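Tyrosinase (Aspergillus oryzae, PDB 6JU8) probably oxidises L-tyrosine and L-dopa to L-dopaquinone with molecular oxygen at a dinuclear copper centre, chemistry that feeds melanin biosynthesis. Local coordinates at residues A[227-232]-A[342-347]; A[237-242]-A[369-374]; A[407-412]-A[421-426]. The protein carries 1 engineered substitution. One frame throughout, in Å; residues are numbered along the deposited sequence.

Interaction 1: residues A[227-232]-A[342-347]; sequences FDLPFD and FMFSRP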
loop_
_atom_site.group_PDB
_atom_site.type_symbol
_atom_site.label_atom_id
_atom_site.label_comp_id
_atom_site.label_asym_id
_atom_site.label_seq_id
_atom_site.Cartn_x
_atom_site.Cartn_y
_atom_site.Cartn_z
ATOM N N PHE A 227 -0.521 -22.067 -11.455
ATOM C CA PHE A 227 0.322 -20.878 -11.392
ATOM C C PHE A 227 1.332 -21.035 -10.265
ATOM O O PHE A 227 0.967 -21.507 -9.192
ATOM C CB PHE A 227 -0.529 -19.616 -11.163
ATOM C CG PHE A 227 -1.423 -19.376 -12.353
ATOM C CD1 PHE A 227 -1.014 -18.659 -13.465
ATOM C CD2 PHE A 227 -2.680 -19.960 -12.359
ATOM C CE1 PHE A 227 -1.836 -18.529 -14.572
ATOM C CE2 PHE A 227 -3.509 -19.820 -13.464
ATOM C CZ PHE A 227 -3.094 -19.104 -14.562
ATOM N N ASP A 228 2.571 -20.626 -10.524
ATOM C CA ASP A 228 3.595 -20.606 -9.496
ATOM C C ASP A 228 3.668 -19.225 -8.859
ATOM O O ASP A 228 4.217 -18.251 -9.390
ATOM C CB ASP A 228 4.931 -21.032 -10.106
ATOM C CG ASP A 228 4.900 -22.452 -10.643
ATOM O OD1 ASP A 228 4.479 -23.343 -9.881
ATOM O OD2 ASP A 228 5.258 -22.686 -11.811
ATOM N N LEU A 229 3.010 -19.095 -7.703
ATOM C CA LEU A 229 2.982 -17.780 -7.025
ATOM C C LEU A 229 4.388 -17.427 -6.610
ATOM O O LEU A 229 5.028 -18.247 -5.937
ATOM C CB LEU A 229 2.080 -17.899 -5.785
ATOM C CG LEU A 229 0.615 -18.287 -6.049
ATOM C CD1 LEU A 229 -0.169 -18.346 -4.747
ATOM C CD2 LEU A 229 0.019 -17.272 -7.010
ATOM N N PRO A 230 4.891 -16.266 -7.026
ATOM C CA PRO A 230 6.330 -15.976 -6.883
ATOM C C PRO A 230 6.798 -15.488 -5.522
ATOM O O PRO A 230 7.504 -14.478 -5.402
ATOM C CB PRO A 230 6.558 -14.883 -7.935
ATOM C CG PRO A 230 5.245 -14.129 -7.975
ATOM C CD PRO A 230 4.200 -15.213 -7.801
ATOM N N PHE A 231 6.463 -16.232 -4.469
ATOM C CA PHE A 231 6.837 -15.869 -3.101
ATOM C C PHE A 231 8.348 -15.921 -2.922
ATOM O O PHE A 231 8.833 -15.252 -2.003
ATOM C CB PHE A 231 6.115 -16.763 -2.103
ATOM C CG PHE A 231 4.628 -16.519 -2.108
ATOM C CD1 PHE A 231 4.085 -15.282 -1.803
ATOM C CD2 PHE A 231 3.748 -17.547 -2.428
ATOM C CE1 PHE A 231 2.728 -15.073 -1.787
ATOM C CE2 PHE A 231 2.380 -17.354 -2.367
ATOM C CZ PHE A 231 1.848 -16.123 -2.015
ATOM N N ASP A 232 9.089 -16.642 -3.757
ATOM C CA ASP A 232 10.539 -16.584 -3.716
ATOM C C ASP A 232 11.092 -15.209 -4.086
ATOM O O ASP A 232 12.223 -14.883 -3.708
ATOM C CB ASP A 232 11.124 -17.653 -4.664
ATOM C CG ASP A 232 10.608 -17.611 -6.089
ATOM O OD1 ASP A 232 9.436 -17.266 -6.331
ATOM O OD2 ASP A 232 11.399 -17.916 -7.022
ATOM N N PHE A 342 -6.355 -13.618 -3.856
ATOM C CA PHE A 342 -6.429 -14.998 -4.309
ATOM C C PHE A 342 -6.382 -15.148 -5.821
ATOM O O PHE A 342 -6.634 -16.257 -6.314
ATOM C CB PHE A 342 -7.699 -15.684 -3.724
ATOM C CG PHE A 342 -8.960 -14.936 -4.089
ATOM C CD1 PHE A 342 -9.725 -15.314 -5.182
ATOM C CD2 PHE A 342 -9.386 -13.837 -3.360
ATOM C CE1 PHE A 342 -10.847 -14.596 -5.547
ATOM C CE2 PHE A 342 -10.505 -13.101 -3.719
ATOM C CZ PHE A 342 -11.256 -13.503 -4.804
ATOM N N MET A 343 -6.095 -14.062 -6.546
ATOM C CA MET A 343 -6.045 -14.108 -7.998
ATOM C C MET A 343 -4.732 -13.511 -8.505
ATOM O O MET A 343 -4.586 -12.300 -8.568
ATOM C CB MET A 343 -7.196 -13.342 -8.636
ATOM C CG MET A 343 -8.522 -14.052 -8.508
ATOM S SD MET A 343 -9.879 -13.230 -9.361
ATOM C CE MET A 343 -10.166 -11.807 -8.342
ATOM N N PHE A 344 -3.761 -14.357 -8.807
ATOM C CA PHE A 344 -2.487 -13.901 -9.372
ATOM C C PHE A 344 -2.658 -13.640 -10.870
ATOM O O PHE A 344 -2.211 -12.596 -11.332
ATOM C CB PHE A 344 -1.422 -14.962 -9.110
ATOM C CG PHE A 344 -0.081 -14.756 -9.756
ATOM C CD1 PHE A 344 0.719 -13.684 -9.357
ATOM C CD2 PHE A 344 0.417 -15.609 -10.727
ATOM C CE1 PHE A 344 1.980 -13.480 -9.899
ATOM C CE2 PHE A 344 1.668 -15.426 -11.282
ATOM C CZ PHE A 344 2.455 -14.361 -10.854
ATOM N N SER A 345 -3.287 -14.577 -11.562
ATOM C CA SER A 345 -3.525 -14.397 -12.989
ATOM C C SER A 345 -4.674 -13.412 -13.190
ATOM O O SER A 345 -5.583 -13.294 -12.364
ATOM C CB SER A 345 -3.823 -15.730 -13.660
ATOM O OG SER A 345 -5.070 -16.279 -13.251
ATOM N N ARG A 346 -4.607 -12.647 -14.275
ATOM C CA ARG A 346 -5.613 -11.616 -14.514
ATOM C C ARG A 346 -6.952 -12.263 -14.800
ATOM O O ARG A 346 -7.056 -13.147 -15.666
ATOM C CB ARG A 346 -5.174 -10.718 -15.667
ATOM C CG ARG A 346 -5.962 -9.417 -15.731
ATOM C CD ARG A 346 -5.397 -8.474 -16.789
ATOM N NE ARG A 346 -5.834 -8.918 -18.111
ATOM C CZ ARG A 346 -5.364 -8.454 -19.260
ATOM N NH1 ARG A 346 -4.420 -7.515 -19.255
ATOM N NH2 ARG A 346 -5.835 -8.934 -20.409
ATOM N N PRO A 347 -7.991 -11.877 -14.082
ATOM C CA PRO A 347 -9.311 -12.463 -14.333
ATOM C C PRO A 347 -9.990 -11.777 -15.506
ATOM O O PRO A 347 -9.428 -10.869 -16.127
ATOM C CB PRO A 347 -10.046 -12.159 -13.030
ATOM C CG PRO A 347 -9.454 -10.864 -12.584
ATOM C CD PRO A 347 -7.998 -10.890 -12.987
#

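Interaction 2: residues A[237-242]-A[369-374]; sequences TTKYGL and DPIFWL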
loop_
_atom_site.group_PDB
_atom_site.type_symbol
_atom_site.label_atom_id
_atom_site.label_comp_id
_atom_site.label_asym_id
_atom_site.label_seq_id
_atom_site.Cartn_x
_atom_site.Cartn_y
_atom_site.Cartn_z
ATOM N N THR A 237 6.092 -9.566 2.952
ATOM C CA THR A 237 4.734 -10.063 2.746
ATOM C C THR A 237 3.883 -8.976 2.074
ATOM O O THR A 237 4.194 -7.782 2.203
ATOM C CB THR A 237 4.098 -10.485 4.085
ATOM O OG1 THR A 237 4.077 -9.369 5.003
ATOM C CG2 THR A 237 4.892 -11.599 4.745
ATOM N N THR A 238 2.881 -9.411 1.335
ATOM C CA THR A 238 1.986 -8.511 0.630
ATOM C C THR A 238 0.549 -8.993 0.736
ATOM O O THR A 238 0.300 -10.195 0.849
ATOM C CB THR A 238 2.424 -8.327 -0.827
ATOM O OG1 THR A 238 1.566 -7.393 -1.514
ATOM C CG2 THR A 238 2.389 -9.627 -1.628
ATOM N N LYS A 239 -0.381 -8.054 0.695
ATOM C CA LYS A 239 -1.814 -8.323 0.488
ATOM C C LYS A 239 -2.151 -7.844 -0.914
ATOM O O LYS A 239 -2.041 -6.613 -1.137
ATOM C CB LYS A 239 -2.684 -7.631 1.547
ATOM C CG LYS A 239 -2.325 -7.995 2.995
ATOM C CD LYS A 239 -2.967 -6.954 3.936
ATOM C CE LYS A 239 -2.726 -7.281 5.409
ATOM N NZ LYS A 239 -1.273 -7.373 5.706
ATOM N N TYR A 240 -2.469 -8.722 -1.844
ATOM C CA TYR A 240 -2.887 -8.448 -3.213
ATOM C C TYR A 240 -1.788 -7.935 -4.136
ATOM O O TYR A 240 -2.081 -7.689 -5.314
ATOM C CB TYR A 240 -4.077 -7.458 -3.272
ATOM C CG TYR A 240 -5.384 -8.078 -2.841
ATOM C CD1 TYR A 240 -5.697 -8.206 -1.488
ATOM C CD2 TYR A 240 -6.328 -8.536 -3.785
ATOM C CE1 TYR A 240 -6.890 -8.759 -1.055
ATOM C CE2 TYR A 240 -7.510 -9.110 -3.349
ATOM C CZ TYR A 240 -7.790 -9.220 -1.993
ATOM O OH TYR A 240 -8.990 -9.811 -1.629
ATOM N N GLY A 241 -0.545 -7.753 -3.687
ATOM C CA GLY A 241 0.431 -7.090 -4.550
ATOM C C GLY A 241 1.134 -7.910 -5.608
ATOM O O GLY A 241 1.917 -7.304 -6.367
ATOM N N LEU A 242 0.886 -9.210 -5.702
ATOM C CA LEU A 242 1.515 -10.030 -6.740
ATOM C C LEU A 242 0.557 -10.283 -7.890
ATOM O O LEU A 242 -0.468 -10.957 -7.693
ATOM C CB LEU A 242 1.952 -11.402 -6.190
ATOM C CG LEU A 242 2.789 -11.329 -4.905
ATOM C CD1 LEU A 242 3.194 -12.745 -4.468
ATOM C CD2 LEU A 242 3.998 -10.422 -5.062
ATOM N N ASP A 369 2.477 -13.325 7.272
ATOM C CA ASP A 369 1.786 -12.041 7.397
ATOM C C ASP A 369 1.323 -11.881 8.835
ATOM O O ASP A 369 0.586 -12.774 9.304
ATOM C CB ASP A 369 0.591 -11.983 6.444
ATOM C CG ASP A 369 -0.036 -10.594 6.400
ATOM O OD1 ASP A 369 -0.140 -9.979 7.499
ATOM O OD2 ASP A 369 -0.451 -10.160 5.298
ATOM N N PRO A 370 1.699 -10.840 9.553
ATOM C CA PRO A 370 1.305 -10.733 10.970
ATOM C C PRO A 370 -0.189 -10.802 11.226
ATOM O O PRO A 370 -0.595 -11.144 12.349
ATOM C CB PRO A 370 1.878 -9.350 11.368
ATOM C CG PRO A 370 3.104 -9.229 10.491
ATOM C CD PRO A 370 2.650 -9.749 9.140
ATOM N N ILE A 371 -1.056 -10.461 10.260
ATOM C CA ILE A 371 -2.487 -10.622 10.496
ATOM C C ILE A 371 -2.898 -12.086 10.655
ATOM O O ILE A 371 -3.964 -12.369 11.219
ATOM C CB ILE A 371 -3.336 -9.949 9.401
ATOM C CG1 ILE A 371 -4.747 -9.653 9.930
ATOM C CG2 ILE A 371 -3.331 -10.756 8.113
ATOM C CD1 ILE A 371 -5.643 -8.926 8.951
ATOM N N PHE A 372 -2.104 -13.028 10.152
ATOM C CA PHE A 372 -2.376 -14.456 10.297
ATOM C C PHE A 372 -2.794 -14.774 11.728
ATOM O O PHE A 372 -3.771 -15.485 11.994
ATOM C CB PHE A 372 -1.122 -15.264 9.933
ATOM C CG PHE A 372 -1.261 -16.743 10.200
ATOM C CD1 PHE A 372 -0.941 -17.260 11.451
ATOM C CD2 PHE A 372 -1.710 -17.597 9.195
ATOM C CE1 PHE A 372 -1.088 -18.621 11.695
ATOM C CE2 PHE A 372 -1.840 -18.946 9.417
ATOM C CZ PHE A 372 -1.514 -19.443 10.675
ATOM N N TRP A 373 -2.017 -14.290 12.689
ATOM C CA TRP A 373 -2.187 -14.678 14.080
ATOM C C TRP A 373 -3.439 -14.062 14.679
ATOM O O TRP A 373 -4.064 -14.642 15.557
ATOM C CB TRP A 373 -0.938 -14.213 14.840
ATOM C CG TRP A 373 0.343 -14.646 14.179
ATOM C CD1 TRP A 373 1.102 -13.922 13.294
ATOM C CD2 TRP A 373 1.032 -15.896 14.364
ATOM N NE1 TRP A 373 2.207 -14.650 12.905
ATOM C CE2 TRP A 373 2.186 -15.863 13.561
ATOM C CE3 TRP A 373 0.783 -17.047 15.141
ATOM C CZ2 TRP A 373 3.088 -16.924 13.512
ATOM C CZ3 TRP A 373 1.681 -18.106 15.086
ATOM C CH2 TRP A 373 2.834 -18.042 14.267
ATOM N N LEU A 374 -3.782 -12.867 14.201
ATOM C CA LEU A 374 -4.999 -12.174 14.660
ATOM C C LEU A 374 -6.249 -12.833 14.114
ATOM O O LEU A 374 -7.242 -12.993 14.835
ATOM C CB LEU A 374 -4.915 -10.709 14.230
ATOM C CG LEU A 374 -3.661 -9.941 14.633
ATOM C CD1 LEU A 374 -3.745 -8.510 14.112
ATOM C CD2 LEU A 374 -3.409 -9.959 16.136
HETATM O O HOH W 1 1.646 -8.589 4.170
HETATM O O HOH W 2 -1.189 -11.409 2.938
HETATM O O HOH W 3 -0.804 -7.518 8.466
#

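Interaction 3: residues A[407-412]-A[421-426]; sequences DLRPFH and VVFFRS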
loop_
_atom_site.group_PDB
_atom_site.type_symbol
_atom_site.label_atom_id
_atom_site.label_comp_id
_atom_site.label_asym_id
_atom_site.label_seq_id
_atom_site.Cartn_x
_atom_site.Cartn_y
_atom_site.Cartn_z
ATOM N N ASP A 407 -1.059 -36.638 18.100
ATOM C CA ASP A 407 -0.067 -35.685 18.582
ATOM C C ASP A 407 -0.114 -34.418 17.735
ATOM O O ASP A 407 -0.047 -34.458 16.497
ATOM C CB ASP A 407 1.329 -36.320 18.446
ATOM C CG ASP A 407 1.649 -37.325 19.535
ATOM O OD1 ASP A 407 1.011 -37.335 20.601
ATOM O OD2 ASP A 407 2.547 -38.146 19.254
ATOM N N LEU A 408 -0.196 -33.279 18.391
ATOM C CA LEU A 408 -0.185 -31.986 17.699
ATOM C C LEU A 408 1.242 -31.491 17.587
ATOM O O LEU A 408 1.691 -30.518 18.194
ATOM C CB LEU A 408 -1.086 -31.014 18.458
ATOM C CG LEU A 408 -2.529 -31.456 18.652
ATOM C CD1 LEU A 408 -3.281 -30.471 19.544
ATOM C CD2 LEU A 408 -3.235 -31.614 17.314
ATOM N N ARG A 409 1.995 -32.212 16.740
ATOM C CA ARG A 409 3.391 -31.873 16.462
ATOM C C ARG A 409 3.451 -30.491 15.834
ATOM O O ARG A 409 2.565 -30.147 15.037
ATOM C CB ARG A 409 3.982 -32.929 15.513
ATOM C CG ARG A 409 4.025 -34.331 16.127
ATOM C CD ARG A 409 4.777 -35.308 15.212
ATOM N NE ARG A 409 4.683 -34.865 13.827
ATOM C CZ ARG A 409 5.671 -34.841 12.945
ATOM N NH1 ARG A 409 5.482 -34.407 11.702
ATOM N NH2 ARG A 409 6.883 -35.263 13.303
ATOM N N PRO A 410 4.459 -29.679 16.117
ATOM C CA PRO A 410 5.648 -29.988 16.892
ATOM C C PRO A 410 5.630 -29.487 18.326
ATOM O O PRO A 410 6.688 -29.267 18.936
ATOM C CB PRO A 410 6.690 -29.180 16.079
ATOM C CG PRO A 410 5.955 -27.880 15.860
ATOM C CD PRO A 410 4.552 -28.327 15.503
ATOM N N PHE A 411 4.453 -29.342 18.910
ATOM C CA PHE A 411 4.278 -28.592 20.138
ATOM C C PHE A 411 4.485 -29.458 21.377
ATOM O O PHE A 411 3.733 -30.400 21.584
ATOM C CB PHE A 411 2.887 -27.964 20.161
ATOM C CG PHE A 411 2.596 -27.086 18.964
ATOM C CD1 PHE A 411 3.499 -26.096 18.583
ATOM C CD2 PHE A 411 1.418 -27.240 18.244
ATOM C CE1 PHE A 411 3.208 -25.272 17.492
ATOM C CE2 PHE A 411 1.115 -26.410 17.187
ATOM C CZ PHE A 411 2.014 -25.415 16.824
ATOM N N HIS A 412 5.470 -29.099 22.177
ATOM C CA HIS A 412 5.829 -29.849 23.379
ATOM C C HIS A 412 5.240 -29.224 24.642
ATOM O O HIS A 412 5.120 -28.002 24.761
ATOM C CB HIS A 412 7.344 -29.921 23.530
ATOM C CG HIS A 412 7.984 -30.777 22.478
ATOM N ND1 HIS A 412 8.877 -30.254 21.576
ATOM C CD2 HIS A 412 7.909 -32.088 22.199
ATOM C CE1 HIS A 412 9.316 -31.202 20.767
ATOM N NE2 HIS A 412 8.743 -32.335 21.134
ATOM N N VAL A 421 8.129 -34.897 29.074
ATOM C CA VAL A 421 7.897 -34.054 27.905
ATOM C C VAL A 421 7.139 -34.850 26.846
ATOM O O VAL A 421 7.554 -35.952 26.466
ATOM C CB VAL A 421 9.220 -33.546 27.291
ATOM C CG1 VAL A 421 8.943 -32.770 26.003
ATOM C CG2 VAL A 421 9.960 -32.698 28.314
ATOM N N VAL A 422 6.004 -34.312 26.418
ATOM C CA VAL A 422 5.154 -35.003 25.467
ATOM C C VAL A 422 4.660 -33.997 24.423
ATOM O O VAL A 422 4.793 -32.791 24.647
ATOM C CB VAL A 422 3.932 -35.664 26.124
ATOM C CG1 VAL A 422 4.350 -36.749 27.103
ATOM C CG2 VAL A 422 3.068 -34.604 26.822
ATOM N N PHE A 423 4.084 -34.491 23.332
ATOM C CA PHE A 423 3.363 -33.566 22.451
ATOM C C PHE A 423 2.012 -33.194 23.048
ATOM O O PHE A 423 1.354 -34.026 23.695
ATOM C CB PHE A 423 3.158 -34.201 21.081
ATOM C CG PHE A 423 4.416 -34.262 20.251
ATOM C CD1 PHE A 423 5.074 -33.083 19.893
ATOM C CD2 PHE A 423 4.926 -35.472 19.822
ATOM C CE1 PHE A 423 6.211 -33.138 19.106
ATOM C CE2 PHE A 423 6.064 -35.517 19.045
ATOM C CZ PHE A 423 6.724 -34.354 18.679
ATOM N N PHE A 424 1.540 -31.988 22.755
ATOM C CA PHE A 424 0.136 -31.645 22.955
ATOM C C PHE A 424 -0.796 -32.623 22.241
ATOM O O PHE A 424 -0.494 -33.143 21.170
ATOM C CB PHE A 424 -0.160 -30.236 22.432
ATOM C CG PHE A 424 0.048 -29.132 23.444
ATOM C CD1 PHE A 424 1.286 -28.550 23.674
ATOM C CD2 PHE A 424 -1.044 -28.671 24.170
ATOM C CE1 PHE A 424 1.441 -27.527 24.603
ATOM C CE2 PHE A 424 -0.900 -27.665 25.112
ATOM C CZ PHE A 424 0.344 -27.103 25.322
ATOM N N ARG A 425 -1.955 -32.842 22.849
ATOM C CA ARG A 425 -3.091 -33.550 22.277
ATOM C C ARG A 425 -4.320 -32.660 22.414
ATOM O O ARG A 425 -4.346 -31.788 23.284
ATOM C CB ARG A 425 -3.321 -34.907 22.968
ATOM C CG ARG A 425 -2.120 -35.821 22.727
ATOM C CD ARG A 425 -2.516 -37.174 22.189
ATOM N NE ARG A 425 -1.309 -37.940 21.859
ATOM C CZ ARG A 425 -1.117 -39.174 22.298
ATOM N NH1 ARG A 425 -2.069 -39.723 23.053
ATOM N NH2 ARG A 425 -0.021 -39.845 21.988
ATOM N N SER A 426 -5.332 -32.892 21.595
ATOM C CA SER A 426 -6.494 -32.021 21.563
ATOM C C SER A 426 -7.161 -31.924 22.921
ATOM O O SER A 426 -7.574 -30.827 23.328
ATOM C CB SER A 426 -7.491 -32.549 20.514
ATOM O OG SER A 426 -6.944 -32.354 19.207
HETATM O O HOH W 4 1.744 -36.943 23.310
#

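Interaction 1: residues A[227-232]-A[342-347]
Ser345, a polar residue, meets Phe227 through carbon: its CB lies over one face of the phenyl ring, 3.9 Å from the ring centroid, as a CH-pi contact. The methylene is displaced toward the rim, closest to Phe227 CE1 and CZ. The hydroxyl is engaged elsewhere, with OG hydrogen-bonded to Glu222 and His223.

Next to it, Phe344 brings its ring against both Phe227 and Pro230, through the opposite ring atoms CD2 and CE1. Its CG is anti to the backbone N (chi1 173°), and the ring beyond it meets Pro230 tip to tip, Phe344 CE1 lying 3.5 Å from Pro230 CD. Phe344 CD2, in turn, is 4.1 Å from Phe227 CB. Leu229 also packs against Phe344, but it was modelled in two conformers and its exact approach is doubtful. Pro230 is the centre of an inverse gamma turn, closed by a weak bond from Phe231 N to Leu229 O, where the chain leaves strand 225-229.

No hydrogen bond joins the two segments directly. The polar link to 342-347 comes from Glu222 on the neighbouring strand 218-222, which accepts from Phe344 N in addition to its bond with the serine. Cohesion between 227-232 and 342-347 themselves therefore rests on apolar and CH-pi contacts.

Interaction 2: residues A[237-242]-A[369-374]
Lys239 reaches across to Asp369 and crosses its side chain at about a right angle. From CB the lysine sets out with CG beside the backbone N and anti to the carbonyl carbon, which brings CG to 3.7 Å from Asp369 OD2. The chain then runs extended through CD to CE, which passes Asp369 OD2 and lies 4.4 Å from Ile371 CG2. A bend at the last torsion (chi4 58°) turns the ammonium group back onto the carboxylate. There Lys239 NZ forms a salt bridge with Asp369 OD2 at 2.9 Å, using the syn lone pair of that oxygen, and a weak second bond to OD1. NZ also donates to Gln256 OE1 and to a water, and that water donates to Asp369 OD1.

The aspartate at the same time makes a capping bond at the start of helix 371-389, which supplies His376 to one of the two coppers; the side chain of Ile371 is about 9 Å from a bound copper. Ile371 N donates to Asp369 OD1 at 2.9 Å with an N-H...O angle of 162°, meeting the oxygen on its anti side and 30° out of the carboxylate plane. One carboxylate thus ties the loop 237-242 to the start of a copper-ligand helix within the central domain of tyrosinase. The lysine and the helix end would both be expected to stabilise its negative charge.

OD2 is gripped further by two waters. One takes a hydrogen bond from Thr237 OG1, which also pairs with Phe200 N; the other bridges to Thr238 O, 2.8 Å from that water. Alongside, the methyl of Thr237 rests on backbone, with CG2 3.9 Å from Asp369 N.

Interaction 3: residues A[407-412]-A[421-426]
Phe411 and Phe424 meet on the buried side of this contact, Phe411 CB lying 3.9 Å from Phe424 CD1. Leu408 joins them, its CB 3.5 Å from Phe424 O, and all three side chains pack on helix 103-129, which carries the copper ligand His107. Backbone bonds fix this side as well: Leu408 N donates to Phe424 O at 2.8 Å, and Phe424 N to Phe411 O at 2.9 Å.

Phe423 is the other densely packed residue. Arg409 CG sits over the centre of one ring face, 3.7 Å from the centroid, as a CH-pi contact, while Phe411 O approaches at the ring edge. The His412 imidazole runs side by side with Phe423, nearly parallel (17°) but strongly offset, with little overlap; His412 ND1 is hydrogen-bonded to Asp79. His412 and Phe423 form a non-hydrogen-bonded antiparallel pair at the base of the two-stranded hairpin 412-415/420-423. The preceding loop, with a cis peptide before Pro410, bends around the Phe423 ring.

Toward solvent the chemistry turns ionic. Exposed Arg425 is bent at chi2, which sets CD; its NE donates to Asp407 OD1 at 2.7 Å in a salt bridge with an N-H...O angle of 155°. The oxygen lies near the guanidinium plane, but NE meets it on the anti side, 32° out of the carboxylate plane. NH2 adds a weak bond to the same oxygen. The carboxylate also packs against Phe423, Asp407 OD2 lying 3.6 Å from Phe423 CD2. A water donates to both Asp407 OD1 and Phe423 O. At the far end, exposed Val421 adds a small contact, CG1 4.0 Å from His412 CD2.

Overall arrangement
Interactions 1 and 2 are buried and lie within the central domain of tyrosinase; interaction 2 is the nearer to the centre of the chain. Their segments alternate along the sequence and touch in space, Phe344 CD1 lying 3.4 Å from Leu242 O. Their chemistry differs: interaction 1 is apolar and aromatic, whereas interaction 2 is an enclosed charge pair with bridging waters. Interaction 3 follows both in sequence, its nearest atoms about 8 Å from interaction 2, and is partly buried. It places its salt bridge at the surface and Leu408, Phe411 and Phe424 inward. Interaction 2 includes the start of helix 371-389, whereas interaction 3 packs on helix 103-129; both helices carry copper ligands.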